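Local coordinates for glyoxalase-like domain protein (Staphylococcus aureus, PDB 3P8A), which is of unknown function but belongs to the vicinal oxygen chelate (VOC) family and carries a glyoxalase-like domain built mainly of antiparallel beta sheets, at residues Ala95-Gln100 with Phe107-Leu112; Tyr31-Asp36 with Phe262-Ile267. All blocks are in the same frame, centred on the assembly; numbering follows the deposited sequence. Where two conformers were deposited one is given.

Overall arrangement
The chain folds into two mixed beta sheets, and the two contacts lie about 13 Å apart, centre to centre. Contact 1 lies against the first sheet, about 8 Å from the centre of the chain. There the short helix 97-100 packs against strand 106-113. Contact 2 lies further out, about 15 Å from the centre. It joins the loop after strand 24-31 of the first sheet to the hairpin of strands 259-263 and 266-272 in the second. Ile98 and Lys108 of contact 1 pack on Tyr31 of contact 2. Phe107 packs on Ala266, a separate touch between the sheets. Contact 1 is nested inside the loop closed by contact 2, and contact 2 joins the two sheets.

Contact 1 of 2, residues Ala95-Gln100 with Phe107-Leu112; sequences ATQIVQ and FKNICL
Gln97 of the short helix 97-100 reaches across to Lys108 and Asn109 of strand 106-113, an inner strand of the first mixed sheet of this glyoxalase-like fold. The contact is buried and small. The Gln97 side chain leaves the helix with CG anti to the carbonyl carbon (chi1 -73°) and then runs extended, which carries its amide to the strand backbone. It crosses the Asn109 side chain at about a right angle, and the two amide planes are turned 77° apart. The Gln97 amide end also comes close to the Asn109 CB. Lys108 uses its chain differently. It bends at chi2 and chi3, which brings NZ out towards the water at Ile98 O. Its NZ forms a salt bridge with Glu101 and a hydrogen bond to the Glu104 carbonyl, both in the chain between the two segments. These partners fix the ammonium group in place. A water completes the link between the segments: it accepts from Lys108 NZ at 3.0 Å and donates to Ile98 O at 3.0 Å.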
ATOM      1  N   ALA A  95       5.809   8.260   2.884  1.00 17.49           N
ATOM      2  CA  ALA A  95       5.750   8.896   4.212  1.00 16.52           C
ATOM      3  C   ALA A  95       5.205  10.330   4.221  1.00 17.98           C
ATOM      4  O   ALA A  95       4.415  10.681   5.081  1.00 18.32           O
ATOM      5  CB  ALA A  95       7.117   8.841   4.879  1.00 17.85           C
ATOM      6  N   THR A  96       5.626  11.147   3.259  1.00 14.09           N
ATOM      7  CA  THR A  96       5.264  12.546   3.123  1.00 12.17           C
ATOM      8  C   THR A  96       3.798  12.752   2.754  1.00 14.72           C
ATOM      9  O   THR A  96       3.289  13.870   2.901  1.00 14.33           O
ATOM     10  CB  THR A  96       6.282  13.301   2.225  1.00 21.27           C
ATOM     11  OG1 THR A  96       6.359  12.660   0.960  1.00 16.00           O
ATOM     12  CG2 THR A  96       7.701  13.347   2.819  1.00 18.27           C
ATOM     13  N   GLN A  97       3.089  11.668   2.325  1.00 12.76           N
ATOM     14  CA  GLN A  97       1.647  11.697   2.032  1.00 12.45           C
ATOM     15  C   GLN A  97       0.894  12.090   3.283  1.00 14.86           C
ATOM     16  O   GLN A  97      -0.144  12.746   3.169  1.00 15.57           O
ATOM     17  CB  GLN A  97       1.116  10.324   1.571  1.00 13.79           C
ATOM     18  CG  GLN A  97       1.529   9.948   0.169  1.00 15.50           C
ATOM     19  CD  GLN A  97       0.800   8.710  -0.280  1.00 21.75           C
ATOM     20  OE1 GLN A  97      -0.438   8.652  -0.301  1.00 17.67           O
ATOM     21  NE2 GLN A  97       1.546   7.705  -0.681  1.00 15.84           N
ATOM     22  N   ILE A  98       1.440  11.732   4.475  1.00  9.75           N
ATOM     23  CA  ILE A  98       0.883  12.075   5.813  1.00  8.92           C
ATOM     24  C   ILE A  98       0.719  13.606   5.887  1.00 12.41           C
ATOM     25  O   ILE A  98      -0.362  14.095   6.226  1.00 10.49           O
ATOM     26  CB  ILE A  98       1.748  11.517   6.991  1.00 12.00           C
ATOM     27  CG1 ILE A  98       1.747   9.979   7.011  1.00 12.16           C
ATOM     28  CG2 ILE A  98       1.247  12.048   8.367  1.00 13.65           C
ATOM     29  CD1 ILE A  98       2.786   9.335   8.038  1.00 10.92           C
ATOM     30  N   VAL A  99       1.766  14.344   5.482  1.00 11.51           N
ATOM     31  CA  VAL A  99       1.770  15.820   5.474  1.00 12.80           C
ATOM     32  C   VAL A  99       0.858  16.386   4.379  1.00 16.76           C
ATOM     33  O   VAL A  99      -0.006  17.223   4.644  1.00 16.51           O
ATOM     34  CB  VAL A  99       3.222  16.395   5.347  1.00 16.30           C
ATOM     35  CG1 VAL A  99       3.205  17.932   5.262  1.00 16.80           C
ATOM     36  CG2 VAL A  99       4.079  15.944   6.521  1.00 16.06           C
ATOM     37  N   GLN A 100       1.081  15.940   3.145  1.00 14.26           N
ATOM     38  CA  GLN A 100       0.362  16.393   1.949  1.00 14.07           C
ATOM     39  C   GLN A 100      -1.146  16.164   2.031  1.00 18.43           C
ATOM     40  O   GLN A 100      -1.926  16.965   1.490  1.00 19.46           O
ATOM     41  CB  GLN A 100       0.961  15.736   0.714  1.00 15.12           C
ATOM     42  CG  GLN A 100       2.296  16.384   0.356  1.00 26.41           C
ATOM     43  CD  GLN A 100       3.233  15.487  -0.374  1.00 44.42           C
ATOM     44  OE1 GLN A 100       2.929  14.324  -0.686  1.00 35.53           O
ATOM     45  NE2 GLN A 100       4.405  16.033  -0.663  1.00 46.66           N
ATOM     46  N   PHE A 107      -6.184   4.797   5.192  1.00  9.69           N
ATOM     47  CA  PHE A 107      -5.366   4.178   4.163  1.00  9.27           C
ATOM     48  C   PHE A 107      -4.759   5.266   3.285  1.00 14.18           C
ATOM     49  O   PHE A 107      -5.461   6.193   2.859  1.00 13.33           O
ATOM     50  CB  PHE A 107      -6.186   3.184   3.339  1.00 10.10           C
ATOM     51  CG  PHE A 107      -6.596   1.929   4.064  1.00  8.63           C
ATOM     52  CD1 PHE A 107      -5.678   1.222   4.834  1.00 10.07           C
ATOM     53  CD2 PHE A 107      -7.870   1.395   3.894  1.00  9.98           C
ATOM     54  CE1 PHE A 107      -6.036   0.033   5.449  1.00 10.59           C
ATOM     55  CE2 PHE A 107      -8.228   0.187   4.490  1.00 11.53           C
ATOM     56  CZ  PHE A 107      -7.318  -0.474   5.293  1.00  9.59           C
ATOM     57  N   LYS A 108      -3.433   5.205   3.095  1.00 10.38           N
ATOM     58  CA  LYS A 108      -2.705   6.208   2.307  1.00  9.75           C
ATOM     59  C   LYS A 108      -2.405   5.758   0.879  1.00 10.40           C
ATOM     60  O   LYS A 108      -2.505   6.568  -0.062  1.00  9.44           O
ATOM     61  CB  LYS A 108      -1.388   6.599   2.998  1.00 12.31           C
ATOM     62  CG  LYS A 108      -1.556   7.292   4.370  1.00 18.35           C
ATOM     63  CD  LYS A 108      -2.084   8.741   4.281  1.00 14.41           C
ATOM     64  CE  LYS A 108      -3.535   8.874   4.701  1.00 14.22           C
ATOM     65  NZ  LYS A 108      -4.107  10.202   4.267  1.00 17.93           N
ATOM     66  N   ASN A 109      -1.992   4.491   0.725  1.00  4.19           N
ATOM     67  CA  ASN A 109      -1.614   3.940  -0.568  1.00  5.75           C
ATOM     68  C   ASN A 109      -1.444   2.443  -0.493  1.00 11.31           C
ATOM     69  O   ASN A 109      -1.547   1.842   0.580  1.00 11.37           O
ATOM     70  CB  ASN A 109      -0.266   4.568  -1.045  1.00  8.99           C
ATOM     71  CG  ASN A 109      -0.174   4.744  -2.546  1.00 19.93           C
ATOM     72  OD1 ASN A 109      -0.889   4.100  -3.338  1.00 12.84           O
ATOM     73  ND2 ASN A 109       0.687   5.630  -2.965  1.00 11.15           N
ATOM     74  N   ILE A 110      -1.168   1.835  -1.657  1.00  8.26           N
ATOM     75  CA  ILE A 110      -0.832   0.413  -1.776  1.00  7.33           C
ATOM     76  C   ILE A 110       0.523   0.353  -2.459  1.00 12.05           C
ATOM     77  O   ILE A 110       0.907   1.265  -3.203  1.00 12.71           O
ATOM     78  CB  ILE A 110      -1.917  -0.416  -2.503  1.00  9.66           C
ATOM     79  CG1 ILE A 110      -2.219   0.168  -3.925  1.00  9.79           C
ATOM     80  CG2 ILE A 110      -3.192  -0.515  -1.629  1.00 10.65           C
ATOM     81  CD1 ILE A 110      -2.971  -0.815  -4.846  1.00 11.09           C
ATOM     82  N   CYS A 111       1.221  -0.729  -2.233  1.00 11.34           N
ATOM     83  CA  CYS A 111       2.549  -0.938  -2.741  1.00 11.79           C
ATOM     84  C   CYS A 111       2.554  -2.271  -3.448  1.00 12.66           C
ATOM     85  O   CYS A 111       2.051  -3.260  -2.920  1.00 10.79           O
ATOM     86  CB  CYS A 111       3.541  -0.908  -1.578  1.00 13.44           C
ATOM     87  SG  CYS A 111       5.261  -1.234  -2.040  1.00 17.91           S
ATOM     88  N   LEU A 112       3.130  -2.286  -4.650  1.00 10.57           N
ATOM     89  CA  LEU A 112       3.202  -3.480  -5.458  1.00 11.00           C
ATOM     90  C   LEU A 112       4.643  -4.006  -5.510  1.00 16.06           C
ATOM     91  O   LEU A 112       5.583  -3.255  -5.759  1.00 13.99           O
ATOM     92  CB  LEU A 112       2.651  -3.203  -6.883  1.00 10.74           C
ATOM     93  CG  LEU A 112       1.222  -2.609  -7.008  1.00 14.83           C
ATOM     94  CD1 LEU A 112       0.875  -2.337  -8.476  1.00 14.68           C
ATOM     95  CD2 LEU A 112       0.151  -3.548  -6.392  1.00 14.07           C
TER
HETATM   96  O   HOH W   1      -2.482  11.965   6.062  1.00 25.92           O

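Contact 2 of 2, residues Tyr31-Asp36 with Phe262-Ile267; sequences YIDQLD and FIRGAI
Arg264 meets Ile32, Asp33 and Gln34, and nearly all of the hairpin's share of this partly buried contact comes from Arg264. It is the first of the two central residues of a type I' beta turn, Ile263 to Ala266, that closes a beta hairpin. The nonpolar part is packing against Ile32. The two side chains cross at about a right angle, with Ile32 CG1 3.9 Å from Arg264 CB. The first torsion of Ile32 (chi1 -69° to CG1) sends its CG2 branch over the centre of one guanidinium face, 3.9 Å above the plane. Between the two segments the polar approaches are probably electrostatic, with no hydrogen bond. Asp33 O lies over the same face as Ile32 CG2, 2.9 Å from Arg264 NH1, at a poor angle. The Asp33 carboxylate is near without a salt bridge, with OD2 4.3 Å from Arg264 NH1. NH1 donates a hydrogen bond to Gln105 OE1, which also accepts from Asp33 N. Gln105 therefore links both sides of the contact. His30 NE2 bonds Arg264 O. The hairpin of strands 259-263 and 266-272 thus meets the first sheet where strand 24-31 ends, with strand 69-75 beside Ile32 and strand 106-113 beside Ala266.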
ATOM      1  N   TYR A  31      -2.187   5.239   7.879  1.00  9.44           N
ATOM      2  CA  TYR A  31      -1.657   6.275   8.761  1.00  8.73           C
ATOM      3  C   TYR A  31      -2.496   6.322  10.046  1.00 14.29           C
ATOM      4  O   TYR A  31      -3.697   6.530   9.978  1.00 13.40           O
ATOM      5  CB  TYR A  31      -1.536   7.664   8.077  1.00 10.14           C
ATOM      6  CG  TYR A  31      -1.335   8.811   9.055  1.00 10.60           C
ATOM      7  CD1 TYR A  31      -2.209   9.895   9.077  1.00 12.71           C
ATOM      8  CD2 TYR A  31      -0.316   8.776  10.007  1.00 11.27           C
ATOM      9  CE1 TYR A  31      -2.049  10.938   9.993  1.00 10.63           C
ATOM     10  CE2 TYR A  31      -0.202   9.765  10.984  1.00 12.38           C
ATOM     11  CZ  TYR A  31      -1.058  10.856  10.956  1.00 18.67           C
ATOM     12  OH  TYR A  31      -0.921  11.849  11.889  1.00 20.31           O
ATOM     13  N   ILE A  32      -1.849   6.065  11.208  1.00 13.31           N
ATOM     14  CA  ILE A  32      -2.476   6.048  12.537  1.00 13.05           C
ATOM     15  C   ILE A  32      -1.714   6.966  13.478  1.00 15.61           C
ATOM     16  O   ILE A  32      -0.542   6.726  13.732  1.00 16.02           O
ATOM     17  CB  ILE A  32      -2.601   4.592  13.106  1.00 15.39           C
ATOM     18  CG1 ILE A  32      -3.637   3.789  12.298  1.00 16.06           C
ATOM     19  CG2 ILE A  32      -2.990   4.606  14.610  1.00 15.03           C
ATOM     20  CD1 ILE A  32      -3.788   2.342  12.668  1.00 18.01           C
ATOM     21  N   ASP A  33      -2.382   7.995  14.012  1.00 12.74           N
ATOM     22  CA  ASP A  33      -1.751   8.902  14.971  1.00 13.94           C
ATOM     23  C   ASP A  33      -1.589   8.141  16.299  1.00 16.81           C
ATOM     24  O   ASP A  33      -2.448   7.336  16.617  1.00 15.33           O
ATOM     25  CB  ASP A  33      -2.638  10.139  15.191  1.00 15.08           C
ATOM     26  CG  ASP A  33      -2.147  11.038  16.306  1.00 17.11           C
ATOM     27  OD1 ASP A  33      -1.009  11.527  16.210  1.00 13.28           O
ATOM     28  OD2 ASP A  33      -2.914  11.268  17.257  1.00 21.83           O
ATOM     29  N   GLN A  34      -0.492   8.386  17.065  1.00 14.77           N
ATOM     30  CA  GLN A  34      -0.263   7.697  18.348  1.00 14.65           C
ATOM     31  C   GLN A  34      -0.269   6.180  18.171  1.00 16.22           C
ATOM     32  O   GLN A  34      -0.943   5.437  18.903  1.00 15.61           O
ATOM     33  CB  GLN A  34      -1.278   8.144  19.439  1.00 16.83           C
ATOM     34  CG  GLN A  34      -1.090   9.597  19.879  1.00 35.25           C
ATOM     35  CD  GLN A  34      -2.202  10.076  20.780  1.00 60.84           C
ATOM     36  OE1 GLN A  34      -2.785   9.317  21.570  1.00 53.92           O
ATOM     37  NE2 GLN A  34      -2.510  11.363  20.695  1.00 62.08           N
ATOM     38  N   LEU A  35       0.465   5.722  17.148  1.00 12.44           N
ATOM     39  CA  LEU A  35       0.580   4.299  16.801  1.00 12.19           C
ATOM     40  C   LEU A  35       1.146   3.422  17.927  1.00 16.27           C
ATOM     41  O   LEU A  35       0.781   2.258  17.993  1.00 14.03           O
ATOM     42  CB  LEU A  35       1.408   4.155  15.498  1.00 10.93           C
ATOM     43  CG  LEU A  35       1.714   2.771  14.942  1.00 12.22           C
ATOM     44  CD1 LEU A  35       0.432   1.969  14.663  1.00 10.22           C
ATOM     45  CD2 LEU A  35       2.565   2.887  13.710  1.00 11.14           C
ATOM     46  N   ASP A  36       2.002   3.961  18.817  1.00 17.71           N
ATOM     47  CA  ASP A  36       2.566   3.157  19.915  1.00 19.22           C
ATOM     48  C   ASP A  36       1.520   2.585  20.867  1.00 23.82           C
ATOM     49  O   ASP A  36       1.744   1.530  21.455  1.00 23.96           O
ATOM     50  CB  ASP A  36       3.575   3.946  20.728  1.00 22.39           C
ATOM     51  CG  ASP A  36       4.943   3.993  20.105  1.00 42.94           C
ATOM     52  OD1 ASP A  36       5.369   2.960  19.522  1.00 47.63           O
ATOM     53  OD2 ASP A  36       5.622   5.029  20.256  1.00 47.67           O
ATOM     54  N   PHE A 262     -14.401  -0.181  11.438  1.00  9.11           N
ATOM     55  CA  PHE A 262     -13.975   1.153  11.042  0.50  8.38           C
ATOM     56  C   PHE A 262     -13.020   1.607  12.098  1.00 15.39           C
ATOM     57  O   PHE A 262     -13.386   1.698  13.280  1.00 17.12           O
ATOM     58  CB  PHE A 262     -15.092   2.203  10.859  0.50  9.32           C
ATOM     59  CG  PHE A 262     -14.494   3.594  10.704  0.50  9.73           C
ATOM     60  CD1 PHE A 262     -14.069   4.054   9.462  0.50 10.24           C
ATOM     61  CD2 PHE A 262     -14.253   4.396  11.819  0.50 11.34           C
ATOM     62  CE1 PHE A 262     -13.491   5.314   9.331  0.50 10.48           C
ATOM     63  CE2 PHE A 262     -13.635   5.646  11.688  0.50 12.75           C
ATOM     64  CZ  PHE A 262     -13.294   6.111  10.448  0.50 10.29           C
ATOM     65  N   ILE A 263     -11.777   1.869  11.690  1.00 11.23           N
ATOM     66  CA  ILE A 263     -10.771   2.290  12.640  1.00 12.55           C
ATOM     67  C   ILE A 263      -9.770   3.259  12.048  1.00 15.04           C
ATOM     68  O   ILE A 263      -9.196   2.997  10.990  1.00 13.81           O
ATOM     69  CB  ILE A 263     -10.136   1.058  13.354  1.00 16.76           C
ATOM     70  CG1 ILE A 263      -9.220   1.471  14.510  1.00 18.83           C
ATOM     71  CG2 ILE A 263      -9.485   0.062  12.377  1.00 16.69           C
ATOM     72  CD1 ILE A 263      -9.207   0.432  15.683  1.00 28.66           C
ATOM     73  N   ARG A 264      -9.620   4.425  12.708  1.00 10.32           N
ATOM     74  CA  ARG A 264      -8.683   5.492  12.343  1.00 10.31           C
ATOM     75  C   ARG A 264      -8.712   5.835  10.870  1.00 12.39           C
ATOM     76  O   ARG A 264      -7.652   5.887  10.243  1.00 11.09           O
ATOM     77  CB  ARG A 264      -7.241   5.131  12.794  1.00 12.97           C
ATOM     78  CG  ARG A 264      -7.104   4.792  14.288  1.00 17.88           C
ATOM     79  CD  ARG A 264      -7.103   6.022  15.164  1.00 30.19           C
ATOM     80  NE  ARG A 264      -6.367   5.782  16.404  1.00 43.63           N
ATOM     81  CZ  ARG A 264      -5.519   6.639  16.961  1.00 66.32           C
ATOM     82  NH1 ARG A 264      -5.272   7.811  16.384  1.00 50.69           N
ATOM     83  NH2 ARG A 264      -4.894   6.324  18.088  1.00 63.87           N
ATOM     84  N   GLY A 265      -9.917   6.046  10.346  1.00 10.07           N
ATOM     85  CA  GLY A 265     -10.169   6.450   8.964  1.00 10.14           C
ATOM     86  C   GLY A 265     -10.139   5.363   7.904  1.00 12.63           C
ATOM     87  O   GLY A 265     -10.310   5.668   6.724  1.00 11.61           O
ATOM     88  N   ALA A 266      -9.929   4.100   8.301  1.00 10.21           N
ATOM     89  CA  ALA A 266      -9.862   2.968   7.385  1.00 11.23           C
ATOM     90  C   ALA A 266     -10.950   1.929   7.676  1.00 13.52           C
ATOM     91  O   ALA A 266     -11.524   1.914   8.769  1.00 14.14           O
ATOM     92  CB  ALA A 266      -8.480   2.327   7.443  1.00 12.59           C
ATOM     93  N   ILE A 267     -11.311   1.130   6.666  1.00  7.80           N
ATOM     94  CA  ILE A 267     -12.348   0.106   6.830  1.00  8.56           C
ATOM     95  C   ILE A 267     -11.739  -1.240   6.542  1.00 11.09           C
ATOM     96  O   ILE A 267     -11.186  -1.442   5.461  1.00  9.89           O
ATOM     97  CB  ILE A 267     -13.628   0.356   5.985  1.00 11.50           C
ATOM     98  CG1 ILE A 267     -14.189   1.778   6.231  1.00 11.27           C
ATOM     99  CG2 ILE A 267     -14.709  -0.741   6.256  1.00 11.71           C
ATOM    100  CD1 ILE A 267     -15.066   2.263   5.169  1.00 18.25           C
TER